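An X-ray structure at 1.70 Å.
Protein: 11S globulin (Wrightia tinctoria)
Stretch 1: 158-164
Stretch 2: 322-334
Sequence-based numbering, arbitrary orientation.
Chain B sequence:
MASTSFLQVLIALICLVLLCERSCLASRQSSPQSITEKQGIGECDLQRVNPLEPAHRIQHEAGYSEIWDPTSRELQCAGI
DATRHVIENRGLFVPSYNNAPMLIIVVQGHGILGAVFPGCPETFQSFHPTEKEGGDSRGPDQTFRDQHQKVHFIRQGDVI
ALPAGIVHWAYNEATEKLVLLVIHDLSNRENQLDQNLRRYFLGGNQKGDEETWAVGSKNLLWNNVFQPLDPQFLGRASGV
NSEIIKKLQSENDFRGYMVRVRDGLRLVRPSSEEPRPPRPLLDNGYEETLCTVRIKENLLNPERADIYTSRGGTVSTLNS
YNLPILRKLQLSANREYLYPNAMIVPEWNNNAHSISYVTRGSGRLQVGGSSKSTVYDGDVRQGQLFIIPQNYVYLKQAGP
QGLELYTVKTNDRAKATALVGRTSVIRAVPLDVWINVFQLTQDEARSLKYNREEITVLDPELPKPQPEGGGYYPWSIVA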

ATOM      1  N   ASP B 158     -19.727 -16.535 -17.053  1.00 18.03           N
ATOM      2  CA  ASP B 158     -18.993 -16.311 -15.807  1.00 19.48           C
ATOM      3  C   ASP B 158     -17.529 -16.640 -15.928  1.00 19.31           C
ATOM      4  O   ASP B 158     -17.132 -17.624 -16.523  1.00 18.20           O
ATOM      5  N   VAL B 159     -16.694 -15.783 -15.325  1.00 19.40           N
ATOM      6  CA  VAL B 159     -15.325 -16.056 -15.174  1.00 19.23           C
ATOM      7  C   VAL B 159     -15.154 -16.038 -13.688  1.00 18.55           C
ATOM      8  O   VAL B 159     -15.466 -15.049 -13.027  1.00 19.25           O
ATOM      9  N   ILE B 160     -14.604 -17.118 -13.151  1.00 17.73           N
ATOM     10  CA  ILE B 160     -14.508 -17.320 -11.704  1.00 18.59           C
ATOM     11  C   ILE B 160     -13.023 -17.384 -11.350  1.00 17.56           C
ATOM     12  O   ILE B 160     -12.259 -18.044 -12.025  1.00 18.23           O
ATOM     13  N   ALA B 161     -12.625 -16.732 -10.277  1.00 15.05           N
ATOM     14  CA  ALA B 161     -11.259 -16.624  -9.892  1.00 15.47           C
ATOM     15  C   ALA B 161     -11.050 -17.256  -8.582  1.00 16.88           C
ATOM     16  O   ALA B 161     -11.678 -16.818  -7.578  1.00 18.56           O
ATOM     17  N   LEU B 162     -10.140 -18.223  -8.504  1.00 16.54           N
ATOM     18  CA  LEU B 162      -9.872 -18.897  -7.209  1.00 18.05           C
ATOM     19  C   LEU B 162      -8.404 -18.992  -6.869  1.00 16.42           C
ATOM     20  O   LEU B 162      -7.587 -19.347  -7.711  1.00 17.89           O
ATOM     21  N   PRO B 163      -8.022 -18.723  -5.611  1.00 17.33           N
ATOM     22  CA  PRO B 163      -6.656 -18.906  -5.197  1.00 17.03           C
ATOM     23  C   PRO B 163      -6.232 -20.363  -5.130  1.00 17.19           C
ATOM     24  O   PRO B 163      -7.055 -21.308  -4.916  1.00 16.94           O
ATOM     25  N   ALA B 164      -4.915 -20.517  -5.103  1.00 17.18           N
ATOM     26  CA  ALA B 164      -4.288 -21.782  -4.735  1.00 15.34           C
ATOM     27  C   ALA B 164      -4.665 -22.164  -3.330  1.00 15.50           C
ATOM     28  O   ALA B 164      -4.795 -21.305  -2.437  1.00 15.86           O
ATOM     29  N   ASN B 322     -12.367  -4.125 -11.550  1.00 17.67           N
ATOM     30  CA  ASN B 322     -13.679  -4.718 -11.638  1.00 19.88           C
ATOM     31  C   ASN B 322     -13.845  -5.726 -10.524  1.00 20.29           C
ATOM     32  O   ASN B 322     -14.758  -5.670  -9.748  1.00 20.87           O
ATOM     33  N   LEU B 323     -12.935  -6.667 -10.456  1.00 17.93           N
ATOM     34  CA  LEU B 323     -13.051  -7.770  -9.537  1.00 17.78           C
ATOM     35  C   LEU B 323     -11.814  -7.767  -8.637  1.00 19.20           C
ATOM     36  O   LEU B 323     -10.742  -8.156  -9.050  1.00 18.28           O
ATOM     37  N   PRO B 324     -11.967  -7.420  -7.339  1.00 18.48           N
ATOM     38  CA  PRO B 324     -10.842  -7.156  -6.485  1.00 18.13           C
ATOM     39  C   PRO B 324      -9.866  -8.258  -6.270  1.00 16.89           C
ATOM     40  O   PRO B 324      -8.663  -8.015  -6.230  1.00 16.60           O
ATOM     41  N   ILE B 325     -10.363  -9.493  -6.186  1.00 14.77           N
ATOM     42  CA  ILE B 325      -9.491 -10.671  -5.913  1.00 15.23           C
ATOM     43  C   ILE B 325      -8.435 -10.895  -7.005  1.00 14.45           C
ATOM     44  O   ILE B 325      -7.385 -11.472  -6.755  1.00 14.80           O
ATOM     45  N   LEU B 326      -8.702 -10.365  -8.186  1.00 13.66           N
ATOM     46  CA  LEU B 326      -7.703 -10.430  -9.263  1.00 15.23           C
ATOM     47  C   LEU B 326      -6.408  -9.727  -8.979  1.00 15.79           C
ATOM     48  O   LEU B 326      -5.371 -10.102  -9.489  1.00 16.39           O
ATOM     49  N   ARG B 327      -6.436  -8.714  -8.100  1.00 16.98           N
ATOM     50  CA  ARG B 327      -5.203  -8.050  -7.724  1.00 18.45           C
ATOM     51  C   ARG B 327      -4.266  -8.986  -6.992  1.00 19.16           C
ATOM     52  O   ARG B 327      -3.097  -9.042  -7.301  1.00 18.20           O
ATOM     53  N   LYS B 328      -4.786  -9.811  -6.085  1.00 16.60           N
ATOM     54  CA  LYS B 328      -4.001 -10.807  -5.304  1.00 21.04           C
ATOM     55  C   LYS B 328      -3.510 -11.920  -6.242  1.00 19.79           C
ATOM     56  O   LYS B 328      -2.359 -12.374  -6.155  1.00 18.92           O
ATOM     57  N   LEU B 329      -4.374 -12.288  -7.169  1.00 16.54           N
ATOM     58  CA  LEU B 329      -4.092 -13.416  -8.073  1.00 17.44           C
ATOM     59  C   LEU B 329      -3.180 -13.090  -9.242  1.00 16.96           C
ATOM     60  O   LEU B 329      -2.630 -14.008  -9.867  1.00 18.35           O
ATOM     61  N   GLN B 330      -3.062 -11.811  -9.582  1.00 17.54           N
ATOM     62  CA  GLN B 330      -2.239 -11.321 -10.708  1.00 18.07           C
ATOM     63  C   GLN B 330      -2.701 -11.992 -12.016  1.00 18.36           C
ATOM     64  O   GLN B 330      -1.897 -12.435 -12.806  1.00 17.66           O
ATOM     65  N   LEU B 331      -4.007 -11.982 -12.222  1.00 15.88           N
ATOM     66  CA  LEU B 331      -4.629 -12.471 -13.465  1.00 16.53           C
ATOM     67  C   LEU B 331      -5.696 -11.485 -13.931  1.00 15.57           C
ATOM     68  O   LEU B 331      -6.237 -10.676 -13.113  1.00 16.63           O
ATOM     69  N   SER B 332      -5.995 -11.565 -15.243  1.00 14.56           N
ATOM     70  CA  SER B 332      -6.999 -10.734 -15.885  1.00 16.04           C
ATOM     71  C   SER B 332      -7.699 -11.626 -16.913  1.00 16.27           C
ATOM     72  O   SER B 332      -7.132 -12.636 -17.324  1.00 17.28           O
ATOM     73  N   ALA B 333      -8.831 -11.149 -17.409  1.00 15.08           N
ATOM     74  CA  ALA B 333      -9.466 -11.824 -18.563  1.00 16.12           C
ATOM     75  C   ALA B 333     -10.246 -10.887 -19.378  1.00 17.29           C
ATOM     76  O   ALA B 333     -10.369  -9.752 -19.044  1.00 17.64           O
ATOM     77  N   ASN B 334     -10.647 -11.335 -20.563  1.00 16.97           N
ATOM     78  CA  ASN B 334     -11.556 -10.578 -21.446  1.00 17.17           C
ATOM     79  C   ASN B 334     -12.402 -11.527 -22.279  1.00 17.63           C
ATOM     80  O   ASN B 334     -12.065 -12.675 -22.396  1.00 19.12           O
TER

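Residues 158-162 form a strand that packs against a short helix that ends at Leu 329, and against the segments before and after it. The N-to-C directions of strand and helix differ by 54°, and their axes come within 8.9 Å. The contact is apolar. No hydrogen bond joins the two stretches, and together they bury 333 Å².

Asp 158 does not reach the other stretch. Its chi1 is m, and both carboxylate oxygens are hydrogen-bonded elsewhere in the structure.

Val 159 is the first residue to point in. Its chi1 is t. Val 159 CG1 lies 4.3 Å from CB of Ala 333, in the strand that follows the helix. This contact is a loose one between two small side chains, and the CA atoms of Val 159 and Ala 333 remain 8.0 Å apart.

Ile 160 points away, as expected from the alternation of a strand. Its chi1 is m, and chi2 lies between wells at 142°. It makes no contact here.

Ala 161 is the centre of the packing. Its CB points toward stretch 2 and meets four side chains. CD2 of Leu 326 and CD1 of Leu 329 are each 3.8 Å from Ala 161 CB. CG2 of Ile 325 is 4.0 Å and CD2 of Leu 323 4.3 Å from Ala 161 CB. A single methyl group thus sits in a pocket of branched side chains. Leu 323 has chi1 t and chi2 p, while Ile 325 is t at both angles. Leu 326 and Leu 329 share the m, t rotamer. The CA-to-CB bond of Leu 326 points sideways, but the end of its side chain comes nearer the strand. The carbonyl O of Ala 161 is buried by the contact and has no polar partner in the model.

The CA-to-CB bond of Leu 162 points away; its rotamer is m, t. Its backbone still takes part: N of Leu 162 is 4.0 Å from CD1 of Leu 329.

Pro 163 follows the strand. Its CA-to-CB bond points sideways, and the ring is C-gamma exo. CA of Pro 163 lies 3.8 Å from CD2 of Leu 329, and Pro 163 CB is 4.0 Å from that same CD2. On the ring, Pro 163 CG is 4.1 Å from CD1 of Ile 325 and 4.1 Å from CE of Lys 328. Lys 328 is exposed; its chain is t from chi1 to chi3 and p at chi4. It meets the proline through an aliphatic carbon.

Ala 164 points sideways and makes no contact.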

ATOM      1  CB  ASP B 158     -19.618 -17.080 -14.635  1.00 18.93           C
ATOM      2  CG  ASP B 158     -20.879 -16.474 -14.111  1.00 19.67           C
ATOM      3  OD1 ASP B 158     -21.252 -15.401 -14.486  1.00 22.67           O
ATOM      4  OD2 ASP B 158     -21.540 -17.068 -13.220  1.00 21.94           O
ATOM      5  CB  VAL B 159     -14.431 -15.016 -15.830  1.00 19.02           C
ATOM      6  CG1 VAL B 159     -12.990 -15.348 -15.572  1.00 19.57           C
ATOM      7  CG2 VAL B 159     -14.653 -14.980 -17.323  1.00 20.99           C
ATOM      8  CB  ILE B 160     -15.125 -18.693 -11.294  1.00 19.05           C
ATOM      9  CG1 ILE B 160     -16.581 -18.843 -11.757  1.00 22.37           C
ATOM     10  CG2 ILE B 160     -15.056 -18.980  -9.810  1.00 20.12           C
ATOM     11  CD1 ILE B 160     -16.927 -20.250 -12.232  1.00 21.20           C
ATOM     12  CB  ALA B 161     -10.851 -15.127  -9.808  1.00 17.51           C
ATOM     13  CB  LEU B 162     -10.417 -20.323  -7.279  1.00 20.32           C
ATOM     14  CG  LEU B 162     -11.951 -20.458  -7.384  1.00 23.69           C
ATOM     15  CD1 LEU B 162     -12.468 -21.870  -7.592  1.00 29.88           C
ATOM     16  CD2 LEU B 162     -12.609 -19.888  -6.168  1.00 25.85           C
ATOM     17  CB  PRO B 163      -6.618 -18.280  -3.785  1.00 17.62           C
ATOM     18  CG  PRO B 163      -7.834 -17.425  -3.749  1.00 19.43           C
ATOM     19  CD  PRO B 163      -8.834 -18.119  -4.545  1.00 17.66           C
ATOM     20  CB  ALA B 164      -2.759 -21.743  -4.852  1.00 16.53           C
ATOM     21  CB  ASN B 322     -13.948  -5.412 -13.025  1.00 23.42           C
ATOM     22  CG  ASN B 322     -13.457  -4.588 -14.225  1.00 34.52           C
ATOM     23  OD1 ASN B 322     -12.793  -5.096 -15.236  1.00 29.32           O
ATOM     24  ND2 ASN B 322     -13.773  -3.282 -14.155  1.00 33.08           N
ATOM     25  CB  LEU B 323     -13.125  -9.096 -10.345  1.00 17.75           C
ATOM     26  CG  LEU B 323     -13.218 -10.450  -9.637  1.00 19.34           C
ATOM     27  CD1 LEU B 323     -14.402 -10.444  -8.708  1.00 21.26           C
ATOM     28  CD2 LEU B 323     -13.207 -11.601 -10.600  1.00 20.51           C
ATOM     29  CB  PRO B 324     -11.485  -6.726  -5.123  1.00 18.46           C
ATOM     30  CG  PRO B 324     -12.809  -6.340  -5.475  1.00 19.46           C
ATOM     31  CD  PRO B 324     -13.226  -6.948  -6.767  1.00 19.86           C
ATOM     32  CB  ILE B 325     -10.325 -11.948  -5.669  1.00 16.35           C
ATOM     33  CG1 ILE B 325      -9.467 -13.007  -4.987  1.00 16.26           C
ATOM     34  CG2 ILE B 325     -11.044 -12.404  -6.910  1.00 17.85           C
ATOM     35  CD1 ILE B 325     -10.277 -14.237  -4.574  1.00 16.96           C
ATOM     36  CB  LEU B 326      -8.270  -9.927 -10.577  1.00 16.17           C
ATOM     37  CG  LEU B 326      -9.439 -10.726 -11.209  1.00 16.88           C
ATOM     38  CD1 LEU B 326      -9.938 -10.116 -12.493  1.00 16.75           C
ATOM     39  CD2 LEU B 326      -9.100 -12.210 -11.426  1.00 17.78           C
ATOM     40  CB  ARG B 327      -5.537  -6.857  -6.822  1.00 21.85           C
ATOM     41  CG  ARG B 327      -4.364  -6.058  -6.322  1.00 26.72           C
ATOM     42  CD  ARG B 327      -3.880  -5.161  -7.380  1.00 31.44           C
ATOM     43  NE  ARG B 327      -2.895  -4.206  -6.902  1.00 42.39           N
ATOM     44  CZ  ARG B 327      -2.090  -3.528  -7.714  1.00 46.06           C
ATOM     45  NH1 ARG B 327      -2.159  -3.705  -9.030  1.00 51.12           N
ATOM     46  NH2 ARG B 327      -1.197  -2.688  -7.215  1.00 49.97           N
ATOM     47  CB  LYS B 328      -4.948 -11.431  -4.266  1.00 25.02           C
ATOM     48  CG  LYS B 328      -4.512 -12.686  -3.476  1.00 33.76           C
ATOM     49  CD  LYS B 328      -5.687 -13.198  -2.615  1.00 39.68           C
ATOM     50  CE  LYS B 328      -5.463 -14.590  -2.004  1.00 45.24           C
ATOM     51  NZ  LYS B 328      -4.466 -14.596  -0.888  1.00 51.14           N
ATOM     52  CB  LEU B 329      -5.401 -14.059  -8.521  1.00 18.52           C
ATOM     53  CG  LEU B 329      -6.310 -14.646  -7.444  1.00 20.10           C
ATOM     54  CD1 LEU B 329      -7.433 -15.354  -8.190  1.00 22.13           C
ATOM     55  CD2 LEU B 329      -5.521 -15.590  -6.534  1.00 22.79           C
ATOM     56  CB  GLN B 330      -0.757 -11.606 -10.457  1.00 19.12           C
ATOM     57  CG  GLN B 330      -0.377 -11.097  -9.059  1.00 21.62           C
ATOM     58  CD  GLN B 330       1.098 -10.862  -8.923  1.00 23.74           C
ATOM     59  OE1 GLN B 330       1.884 -11.592  -9.478  1.00 24.47           O
ATOM     60  NE2 GLN B 330       1.476  -9.842  -8.147  1.00 26.71           N
ATOM     61  CB  LEU B 331      -5.251 -13.841 -13.190  1.00 16.98           C
ATOM     62  CG  LEU B 331      -4.284 -14.985 -12.879  1.00 17.31           C
ATOM     63  CD1 LEU B 331      -5.089 -16.140 -12.301  1.00 17.89           C
ATOM     64  CD2 LEU B 331      -3.583 -15.470 -14.145  1.00 19.14           C
ATOM     65  CB  SER B 332      -6.336  -9.599 -16.711  1.00 16.40           C
ATOM     66  OG  SER B 332      -5.494  -8.720 -16.019  1.00 27.27           O
ATOM     67  CB  ALA B 333     -10.388 -12.928 -18.024  1.00 17.27           C
ATOM     68  CB  ASN B 334     -10.819  -9.528 -22.257  1.00 19.54           C
ATOM     69  CG  ASN B 334     -10.020 -10.113 -23.395  1.00 23.80           C
ATOM     70  OD1 ASN B 334     -10.532 -10.957 -24.108  1.00 35.91           O
ATOM     71  ND2 ASN B 334      -8.813  -9.651 -23.598  1.00 30.42           N
TER